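Local coordinates for protein DnaJ homolog subfamily C member 27-A (Xenopus laevis, PDB 6JMG) that binds GTP and magnesium as a Rab-family small GTPase carrying a DnaJ domain, and may take part in regulating the MEK/ERK pathway, at residues 212-222 and 257-268. Residues are numbered along the deposited sequence; the frame is centred on the assembly and turned at random.
Sequences IRNCKDSWDML and AFKAVVNARTAL
Ser218 and Ala264 mark the place where the two backbones come nearest, their CA atoms 4.8 Å apart. Here the short helix 218-222 crosses helix 257-268 at 125°, with 9.0 Å between the axes. Small residues permit the approach: Ser218 CB lies 3.6 Å from Ala264 CB. Asp217 is the N-cap of the short helix, its OD2 accepting from Asp220 N and, weakly, from Trp219 N. Leu222 and Leu268 run alongside each other, pointing opposite ways, and their CD1 methyls meet at 3.6 Å. The second methyl of Leu222, CD2, packs on Val261 CG1. Trp219 starts away from the long helix, but its indole comes back to it. Leu268 CD2 sits over one face of the five-membered ring, 3.4 Å from the centroid and 9° off the normal, a CH-pi contact. Leu268 CG is anti to its carbonyl carbon (chi1 -57°), and the two methyls then part, CD2 to the indole and CD1 to Leu222. Were Trp219 replaced by an alanine, Leu268 CD2 would probably lose the ring face it rests on, leaving a gap at this end of the contact. Met221 is bent at its third torsion and rests SD against both Ala260 CB and Ala264 CB. At the other end, Ile212 from helix 203-213 sets CG2 on Ala260 CB, 3.8 Å away, and CD1 on Val261 CG2. Helix 230-244 adds Leu244 against Ile212 and Tyr237 against Val261. The arrangement is that of a J-domain, whose short first helix and long third helix pack through apolar side chains, well away from the GTP site.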
ATOM      1  N   ILE A 212     -26.311   5.890   9.579  1.00 72.25           N
ATOM      2  CA  ILE A 212     -26.049   7.314   9.801  1.00 73.48           C
ATOM      3  C   ILE A 212     -27.215   8.204   9.320  1.00 71.76           C
ATOM      4  O   ILE A 212     -27.379   9.304   9.848  1.00 82.38           O
ATOM      5  CB  ILE A 212     -24.685   7.700   9.190  1.00 70.92           C
ATOM      6  CG1 ILE A 212     -23.562   7.046  10.003  1.00 69.00           C
ATOM      7  CG2 ILE A 212     -24.425   9.197   9.212  1.00 58.77           C
ATOM      8  CD1 ILE A 212     -22.236   6.837   9.221  1.00 64.11           C
ATOM      9  N   ARG A 213     -28.060   7.764   8.365  1.00 81.04           N
ATOM     10  CA  ARG A 213     -29.227   8.582   8.022  1.00 85.61           C
ATOM     11  C   ARG A 213     -30.211   8.611   9.165  1.00 87.03           C
ATOM     12  O   ARG A 213     -30.758   9.653   9.513  1.00 95.56           O
ATOM     13  CB  ARG A 213     -30.065   8.018   6.870  1.00115.58           C
ATOM     14  CG  ARG A 213     -29.477   8.208   5.505  1.00132.51           C
ATOM     15  CD  ARG A 213     -30.475   8.364   4.357  1.00134.22           C
ATOM     16  NE  ARG A 213     -29.948   9.387   3.449  1.00135.94           N
ATOM     17  CZ  ARG A 213     -30.409  10.620   3.245  1.00135.50           C
ATOM     18  NH1 ARG A 213     -31.481  11.094   3.887  1.00130.31           N
ATOM     19  NH2 ARG A 213     -29.748  11.391   2.383  1.00128.39           N
ATOM     20  N   ASN A 214     -30.453   7.461   9.768  1.00105.15           N
ATOM     21  CA  ASN A 214     -31.572   7.261  10.683  1.00123.80           C
ATOM     22  C   ASN A 214     -31.055   7.267  12.099  1.00127.43           C
ATOM     23  O   ASN A 214     -31.407   6.453  12.954  1.00135.18           O
ATOM     24  CB  ASN A 214     -32.296   5.951  10.344  1.00125.60           C
ATOM     25  CG  ASN A 214     -32.615   5.824   8.823  1.00118.81           C
ATOM     26  OD1 ASN A 214     -32.928   6.822   8.146  1.00109.35           O
ATOM     27  ND2 ASN A 214     -32.567   4.607   8.306  1.00121.58           N
ATOM     28  N   CYS A 215     -30.169   8.223  12.316  1.00113.84           N
ATOM     29  CA  CYS A 215     -29.510   8.441  13.585  1.00106.38           C
ATOM     30  C   CYS A 215     -29.641   9.919  13.896  1.00106.55           C
ATOM     31  O   CYS A 215     -29.309  10.764  13.060  1.00 99.68           O
ATOM     32  CB  CYS A 215     -28.048   8.023  13.487  1.00 94.17           C
ATOM     33  SG  CYS A 215     -27.236   7.845  15.042  1.00102.89           S
ATOM     34  N   LYS A 216     -30.130  10.231  15.092  1.00109.33           N
ATOM     35  CA  LYS A 216     -30.435  11.614  15.431  1.00112.10           C
ATOM     36  C   LYS A 216     -29.585  12.118  16.596  1.00110.38           C
ATOM     37  O   LYS A 216     -29.897  13.152  17.198  1.00101.32           O
ATOM     38  CB  LYS A 216     -31.934  11.747  15.720  1.00110.44           C
ATOM     39  CG  LYS A 216     -32.792  12.009  14.460  1.00107.75           C
ATOM     40  CD  LYS A 216     -33.891  10.965  14.250  1.00111.03           C
ATOM     41  CE  LYS A 216     -34.208  10.744  12.758  1.00110.42           C
ATOM     42  NZ  LYS A 216     -34.915   9.440  12.475  1.00110.87           N
ATOM     43  N   ASP A 217     -28.495  11.413  16.894  1.00101.49           N
ATOM     44  CA  ASP A 217     -27.630  11.700  18.026  1.00 91.15           C
ATOM     45  C   ASP A 217     -26.180  11.545  17.581  1.00 84.64           C
ATOM     46  O   ASP A 217     -25.839  10.556  16.922  1.00 82.73           O
ATOM     47  CB  ASP A 217     -27.955  10.762  19.196  1.00 97.40           C
ATOM     48  CG  ASP A 217     -27.122  11.046  20.429  1.00112.55           C
ATOM     49  OD1 ASP A 217     -27.517  11.916  21.235  1.00117.51           O
ATOM     50  OD2 ASP A 217     -26.078  10.382  20.595  1.00117.25           O
ATOM     51  N   SER A 218     -25.310  12.494  17.950  1.00 77.84           N
ATOM     52  CA  SER A 218     -23.957  12.416  17.418  1.00 76.15           C
ATOM     53  C   SER A 218     -23.087  11.432  18.190  1.00 75.44           C
ATOM     54  O   SER A 218     -22.114  10.909  17.631  1.00 65.67           O
ATOM     55  CB  SER A 218     -23.275  13.791  17.458  1.00 73.07           C
ATOM     56  OG  SER A 218     -24.185  14.841  17.186  1.00 79.10           O
ATOM     57  N   TRP A 219     -23.471  11.078  19.415  1.00 79.73           N
ATOM     58  CA  TRP A 219     -22.758  10.020  20.110  1.00 74.86           C
ATOM     59  C   TRP A 219     -22.952   8.709  19.379  1.00 78.90           C
ATOM     60  O   TRP A 219     -21.980   8.020  19.038  1.00 83.63           O
ATOM     61  CB  TRP A 219     -23.241   9.926  21.562  1.00 82.74           C
ATOM     62  CG  TRP A 219     -22.700  11.021  22.475  1.00 99.65           C
ATOM     63  CD1 TRP A 219     -21.440  11.093  23.022  1.00102.40           C
ATOM     64  CD2 TRP A 219     -23.402  12.180  22.947  1.00101.93           C
ATOM     65  NE1 TRP A 219     -21.320  12.219  23.794  1.00 99.89           N
ATOM     66  CE2 TRP A 219     -22.508  12.904  23.770  1.00106.09           C
ATOM     67  CE3 TRP A 219     -24.694  12.678  22.754  1.00111.73           C
ATOM     68  CZ2 TRP A 219     -22.871  14.100  24.401  1.00113.31           C
ATOM     69  CZ3 TRP A 219     -25.055  13.873  23.385  1.00120.03           C
ATOM     70  CH2 TRP A 219     -24.144  14.568  24.196  1.00117.16           C
ATOM     71  N   ASP A 220     -24.207   8.374  19.080  1.00 73.79           N
ATOM     72  CA  ASP A 220     -24.471   7.101  18.428  1.00 91.02           C
ATOM     73  C   ASP A 220     -24.017   7.111  16.974  1.00 91.86           C
ATOM     74  O   ASP A 220     -23.731   6.048  16.415  1.00 88.07           O
ATOM     75  CB  ASP A 220     -25.958   6.751  18.572  1.00100.89           C
ATOM     76  CG  ASP A 220     -26.391   6.642  20.041  1.00108.30           C
ATOM     77  OD1 ASP A 220     -25.550   6.222  20.877  1.00105.42           O
ATOM     78  OD2 ASP A 220     -27.560   6.974  20.364  1.00104.81           O
ATOM     79  N   MET A 221     -23.903   8.291  16.361  1.00 93.37           N
ATOM     80  CA  MET A 221     -23.464   8.357  14.972  1.00 81.35           C
ATOM     81  C   MET A 221     -22.037   7.854  14.805  1.00 80.95           C
ATOM     82  O   MET A 221     -21.724   7.191  13.812  1.00 82.42           O
ATOM     83  CB  MET A 221     -23.577   9.783  14.458  1.00 68.49           C
ATOM     84  CG  MET A 221     -24.335   9.870  13.177  1.00 68.10           C
ATOM     85  SD  MET A 221     -24.260  11.512  12.500  1.00 67.07           S
ATOM     86  CE  MET A 221     -25.660  12.316  13.311  1.00 61.87           C
ATOM     87  N   LEU A 222     -21.158   8.139  15.769  1.00 83.71           N
ATOM     88  CA  LEU A 222     -19.791   7.631  15.720  1.00 80.84           C
ATOM     89  C   LEU A 222     -19.593   6.364  16.544  1.00 81.09           C
ATOM     90  O   LEU A 222     -18.487   5.808  16.537  1.00 73.05           O
ATOM     91  CB  LEU A 222     -18.790   8.691  16.197  1.00 72.77           C
ATOM     92  CG  LEU A 222     -18.779  10.120  15.636  1.00 68.06           C
ATOM     93  CD1 LEU A 222     -17.841  10.944  16.470  1.00 66.61           C
ATOM     94  CD2 LEU A 222     -18.354  10.171  14.179  1.00 52.91           C
ATOM     95  N   ALA A 257     -23.253  11.144   4.348  1.00 58.60           N
ATOM     96  CA  ALA A 257     -22.831  10.395   5.519  1.00 56.84           C
ATOM     97  C   ALA A 257     -21.492  10.895   6.032  1.00 62.78           C
ATOM     98  O   ALA A 257     -21.309  11.078   7.244  1.00 53.80           O
ATOM     99  CB  ALA A 257     -22.747   8.915   5.174  1.00 52.40           C
ATOM    100  N   PHE A 258     -20.542  11.135   5.122  1.00 57.55           N
ATOM    101  CA  PHE A 258     -19.264  11.691   5.540  1.00 56.73           C
ATOM    102  C   PHE A 258     -19.443  13.052   6.208  1.00 59.54           C
ATOM    103  O   PHE A 258     -18.961  13.277   7.321  1.00 65.31           O
ATOM    104  CB  PHE A 258     -18.334  11.814   4.356  1.00 56.02           C
ATOM    105  CG  PHE A 258     -17.006  12.385   4.720  1.00 59.59           C
ATOM    106  CD1 PHE A 258     -16.151  11.689   5.569  1.00 57.13           C
ATOM    107  CD2 PHE A 258     -16.616  13.614   4.242  1.00 57.91           C
ATOM    108  CE1 PHE A 258     -14.935  12.196   5.901  1.00 54.56           C
ATOM    109  CE2 PHE A 258     -15.382  14.140   4.591  1.00 65.09           C
ATOM    110  CZ  PHE A 258     -14.546  13.430   5.415  1.00 57.70           C
ATOM    111  N   LYS A 259     -20.182  13.955   5.561  1.00 65.31           N
ATOM    112  CA  LYS A 259     -20.461  15.256   6.158  1.00 59.98           C
ATOM    113  C   LYS A 259     -21.097  15.106   7.540  1.00 63.77           C
ATOM    114  O   LYS A 259     -20.790  15.877   8.464  1.00 61.34           O
ATOM    115  CB  LYS A 259     -21.368  16.064   5.224  1.00 52.79           C
ATOM    116  CG  LYS A 259     -21.726  17.455   5.744  1.00 54.82           C
ATOM    117  CD  LYS A 259     -22.688  18.199   4.811  1.00 74.68           C
ATOM    118  CE  LYS A 259     -22.399  17.900   3.331  1.00 96.49           C
ATOM    119  NZ  LYS A 259     -22.777  19.020   2.397  1.00101.84           N
ATOM    120  N   ALA A 260     -21.971  14.111   7.712  1.00 51.64           N
ATOM    121  CA  ALA A 260     -22.638  13.949   8.997  1.00 55.34           C
ATOM    122  C   ALA A 260     -21.653  13.498  10.058  1.00 63.18           C
ATOM    123  O   ALA A 260     -21.685  13.973  11.201  1.00 62.89           O
ATOM    124  CB  ALA A 260     -23.790  12.955   8.872  1.00 54.97           C
ATOM    125  N   VAL A 261     -20.760  12.588   9.681  1.00 60.78           N
ATOM    126  CA  VAL A 261     -19.726  12.118  10.592  1.00 59.88           C
ATOM    127  C   VAL A 261     -18.791  13.268  10.975  1.00 62.41           C
ATOM    128  O   VAL A 261     -18.444  13.452  12.154  1.00 60.60           O
ATOM    129  CB  VAL A 261     -18.992  10.930   9.940  1.00 49.51           C
ATOM    130  CG1 VAL A 261     -17.589  10.787  10.470  1.00 55.12           C
ATOM    131  CG2 VAL A 261     -19.789   9.663  10.178  1.00 48.81           C
ATOM    132  N   VAL A 262     -18.370  14.058   9.990  1.00 51.28           N
ATOM    133  CA  VAL A 262     -17.548  15.226  10.279  1.00 60.30           C
ATOM    134  C   VAL A 262     -18.238  16.130  11.293  1.00 54.59           C
ATOM    135  O   VAL A 262     -17.654  16.511  12.309  1.00 56.10           O
ATOM    136  CB  VAL A 262     -17.240  15.978   8.978  1.00 60.98           C
ATOM    137  CG1 VAL A 262     -16.680  17.362   9.288  1.00 46.83           C
ATOM    138  CG2 VAL A 262     -16.314  15.124   8.133  1.00 46.71           C
ATOM    139  N   ASN A 263     -19.515  16.421  11.069  1.00 57.46           N
ATOM    140  CA  ASN A 263     -20.196  17.375  11.933  1.00 57.00           C
ATOM    141  C   ASN A 263     -20.443  16.808  13.311  1.00 56.87           C
ATOM    142  O   ASN A 263     -20.447  17.563  14.289  1.00 61.88           O
ATOM    143  CB  ASN A 263     -21.510  17.821  11.311  1.00 49.26           C
ATOM    144  CG  ASN A 263     -21.300  18.785  10.192  1.00 49.65           C
ATOM    145  OD1 ASN A 263     -20.218  19.378  10.065  1.00 63.36           O
ATOM    146  ND2 ASN A 263     -22.317  18.953   9.356  1.00 58.09           N
ATOM    147  N   ALA A 264     -20.687  15.501  13.401  1.00 59.93           N
ATOM    148  CA  ALA A 264     -20.859  14.867  14.697  1.00 56.90           C
ATOM    149  C   ALA A 264     -19.588  14.981  15.514  1.00 57.06           C
ATOM    150  O   ALA A 264     -19.624  15.348  16.693  1.00 66.99           O
ATOM    151  CB  ALA A 264     -21.253  13.394  14.520  1.00 56.47           C
ATOM    152  N   ARG A 265     -18.451  14.645  14.906  1.00 53.11           N
ATOM    153  CA  ARG A 265     -17.180  14.751  15.613  1.00 50.83           C
ATOM    154  C   ARG A 265     -17.008  16.126  16.232  1.00 54.83           C
ATOM    155  O   ARG A 265     -16.614  16.249  17.396  1.00 64.09           O
ATOM    156  CB  ARG A 265     -16.015  14.455  14.676  1.00 50.34           C
ATOM    157  CG  ARG A 265     -14.690  14.911  15.215  1.00 46.73           C
ATOM    158  CD  ARG A 265     -13.511  14.321  14.430  1.00 51.42           C
ATOM    159  NE  ARG A 265     -12.228  14.824  14.929  1.00 71.70           N
ATOM    160  CZ  ARG A 265     -11.774  16.069  14.757  1.00 69.93           C
ATOM    161  NH1 ARG A 265     -12.490  16.982  14.091  1.00 68.39           N
ATOM    162  NH2 ARG A 265     -10.595  16.399  15.263  1.00 58.30           N
ATOM    163  N   THR A 266     -17.326  17.182  15.486  1.00 57.65           N
ATOM    164  CA  THR A 266     -17.070  18.492  16.062  1.00 66.88           C
ATOM    165  C   THR A 266     -18.123  18.832  17.106  1.00 60.95           C
ATOM    166  O   THR A 266     -17.824  19.521  18.085  1.00 67.57           O
ATOM    167  CB  THR A 266     -16.911  19.559  14.945  1.00 77.78           C
ATOM    168  OG1 THR A 266     -18.155  20.138  14.568  1.00 78.20           O
ATOM    169  CG2 THR A 266     -16.252  18.960  13.695  1.00 77.96           C
ATOM    170  N   ALA A 267     -19.322  18.270  16.992  1.00 64.63           N
ATOM    171  CA  ALA A 267     -20.309  18.483  18.044  1.00 68.51           C
ATOM    172  C   ALA A 267     -19.812  17.911  19.366  1.00 75.57           C
ATOM    173  O   ALA A 267     -19.865  18.578  20.405  1.00 80.35           O
ATOM    174  CB  ALA A 267     -21.647  17.856  17.655  1.00 64.92           C
ATOM    175  N   LEU A 268     -19.291  16.686  19.340  1.00 64.17           N
ATOM    176  CA  LEU A 268     -18.764  16.084  20.555  1.00 66.56           C
ATOM    177  C   LEU A 268     -17.521  16.816  21.058  1.00 74.35           C
ATOM    178  O   LEU A 268     -17.439  17.169  22.242  1.00 82.51           O
ATOM    179  CB  LEU A 268     -18.458  14.611  20.307  1.00 66.92           C
ATOM    180  CG  LEU A 268     -19.630  13.773  19.809  1.00 65.55           C
ATOM    181  CD1 LEU A 268     -19.142  12.375  19.565  1.00 63.08           C
ATOM    182  CD2 LEU A 268     -20.805  13.774  20.797  1.00 62.17           C
TER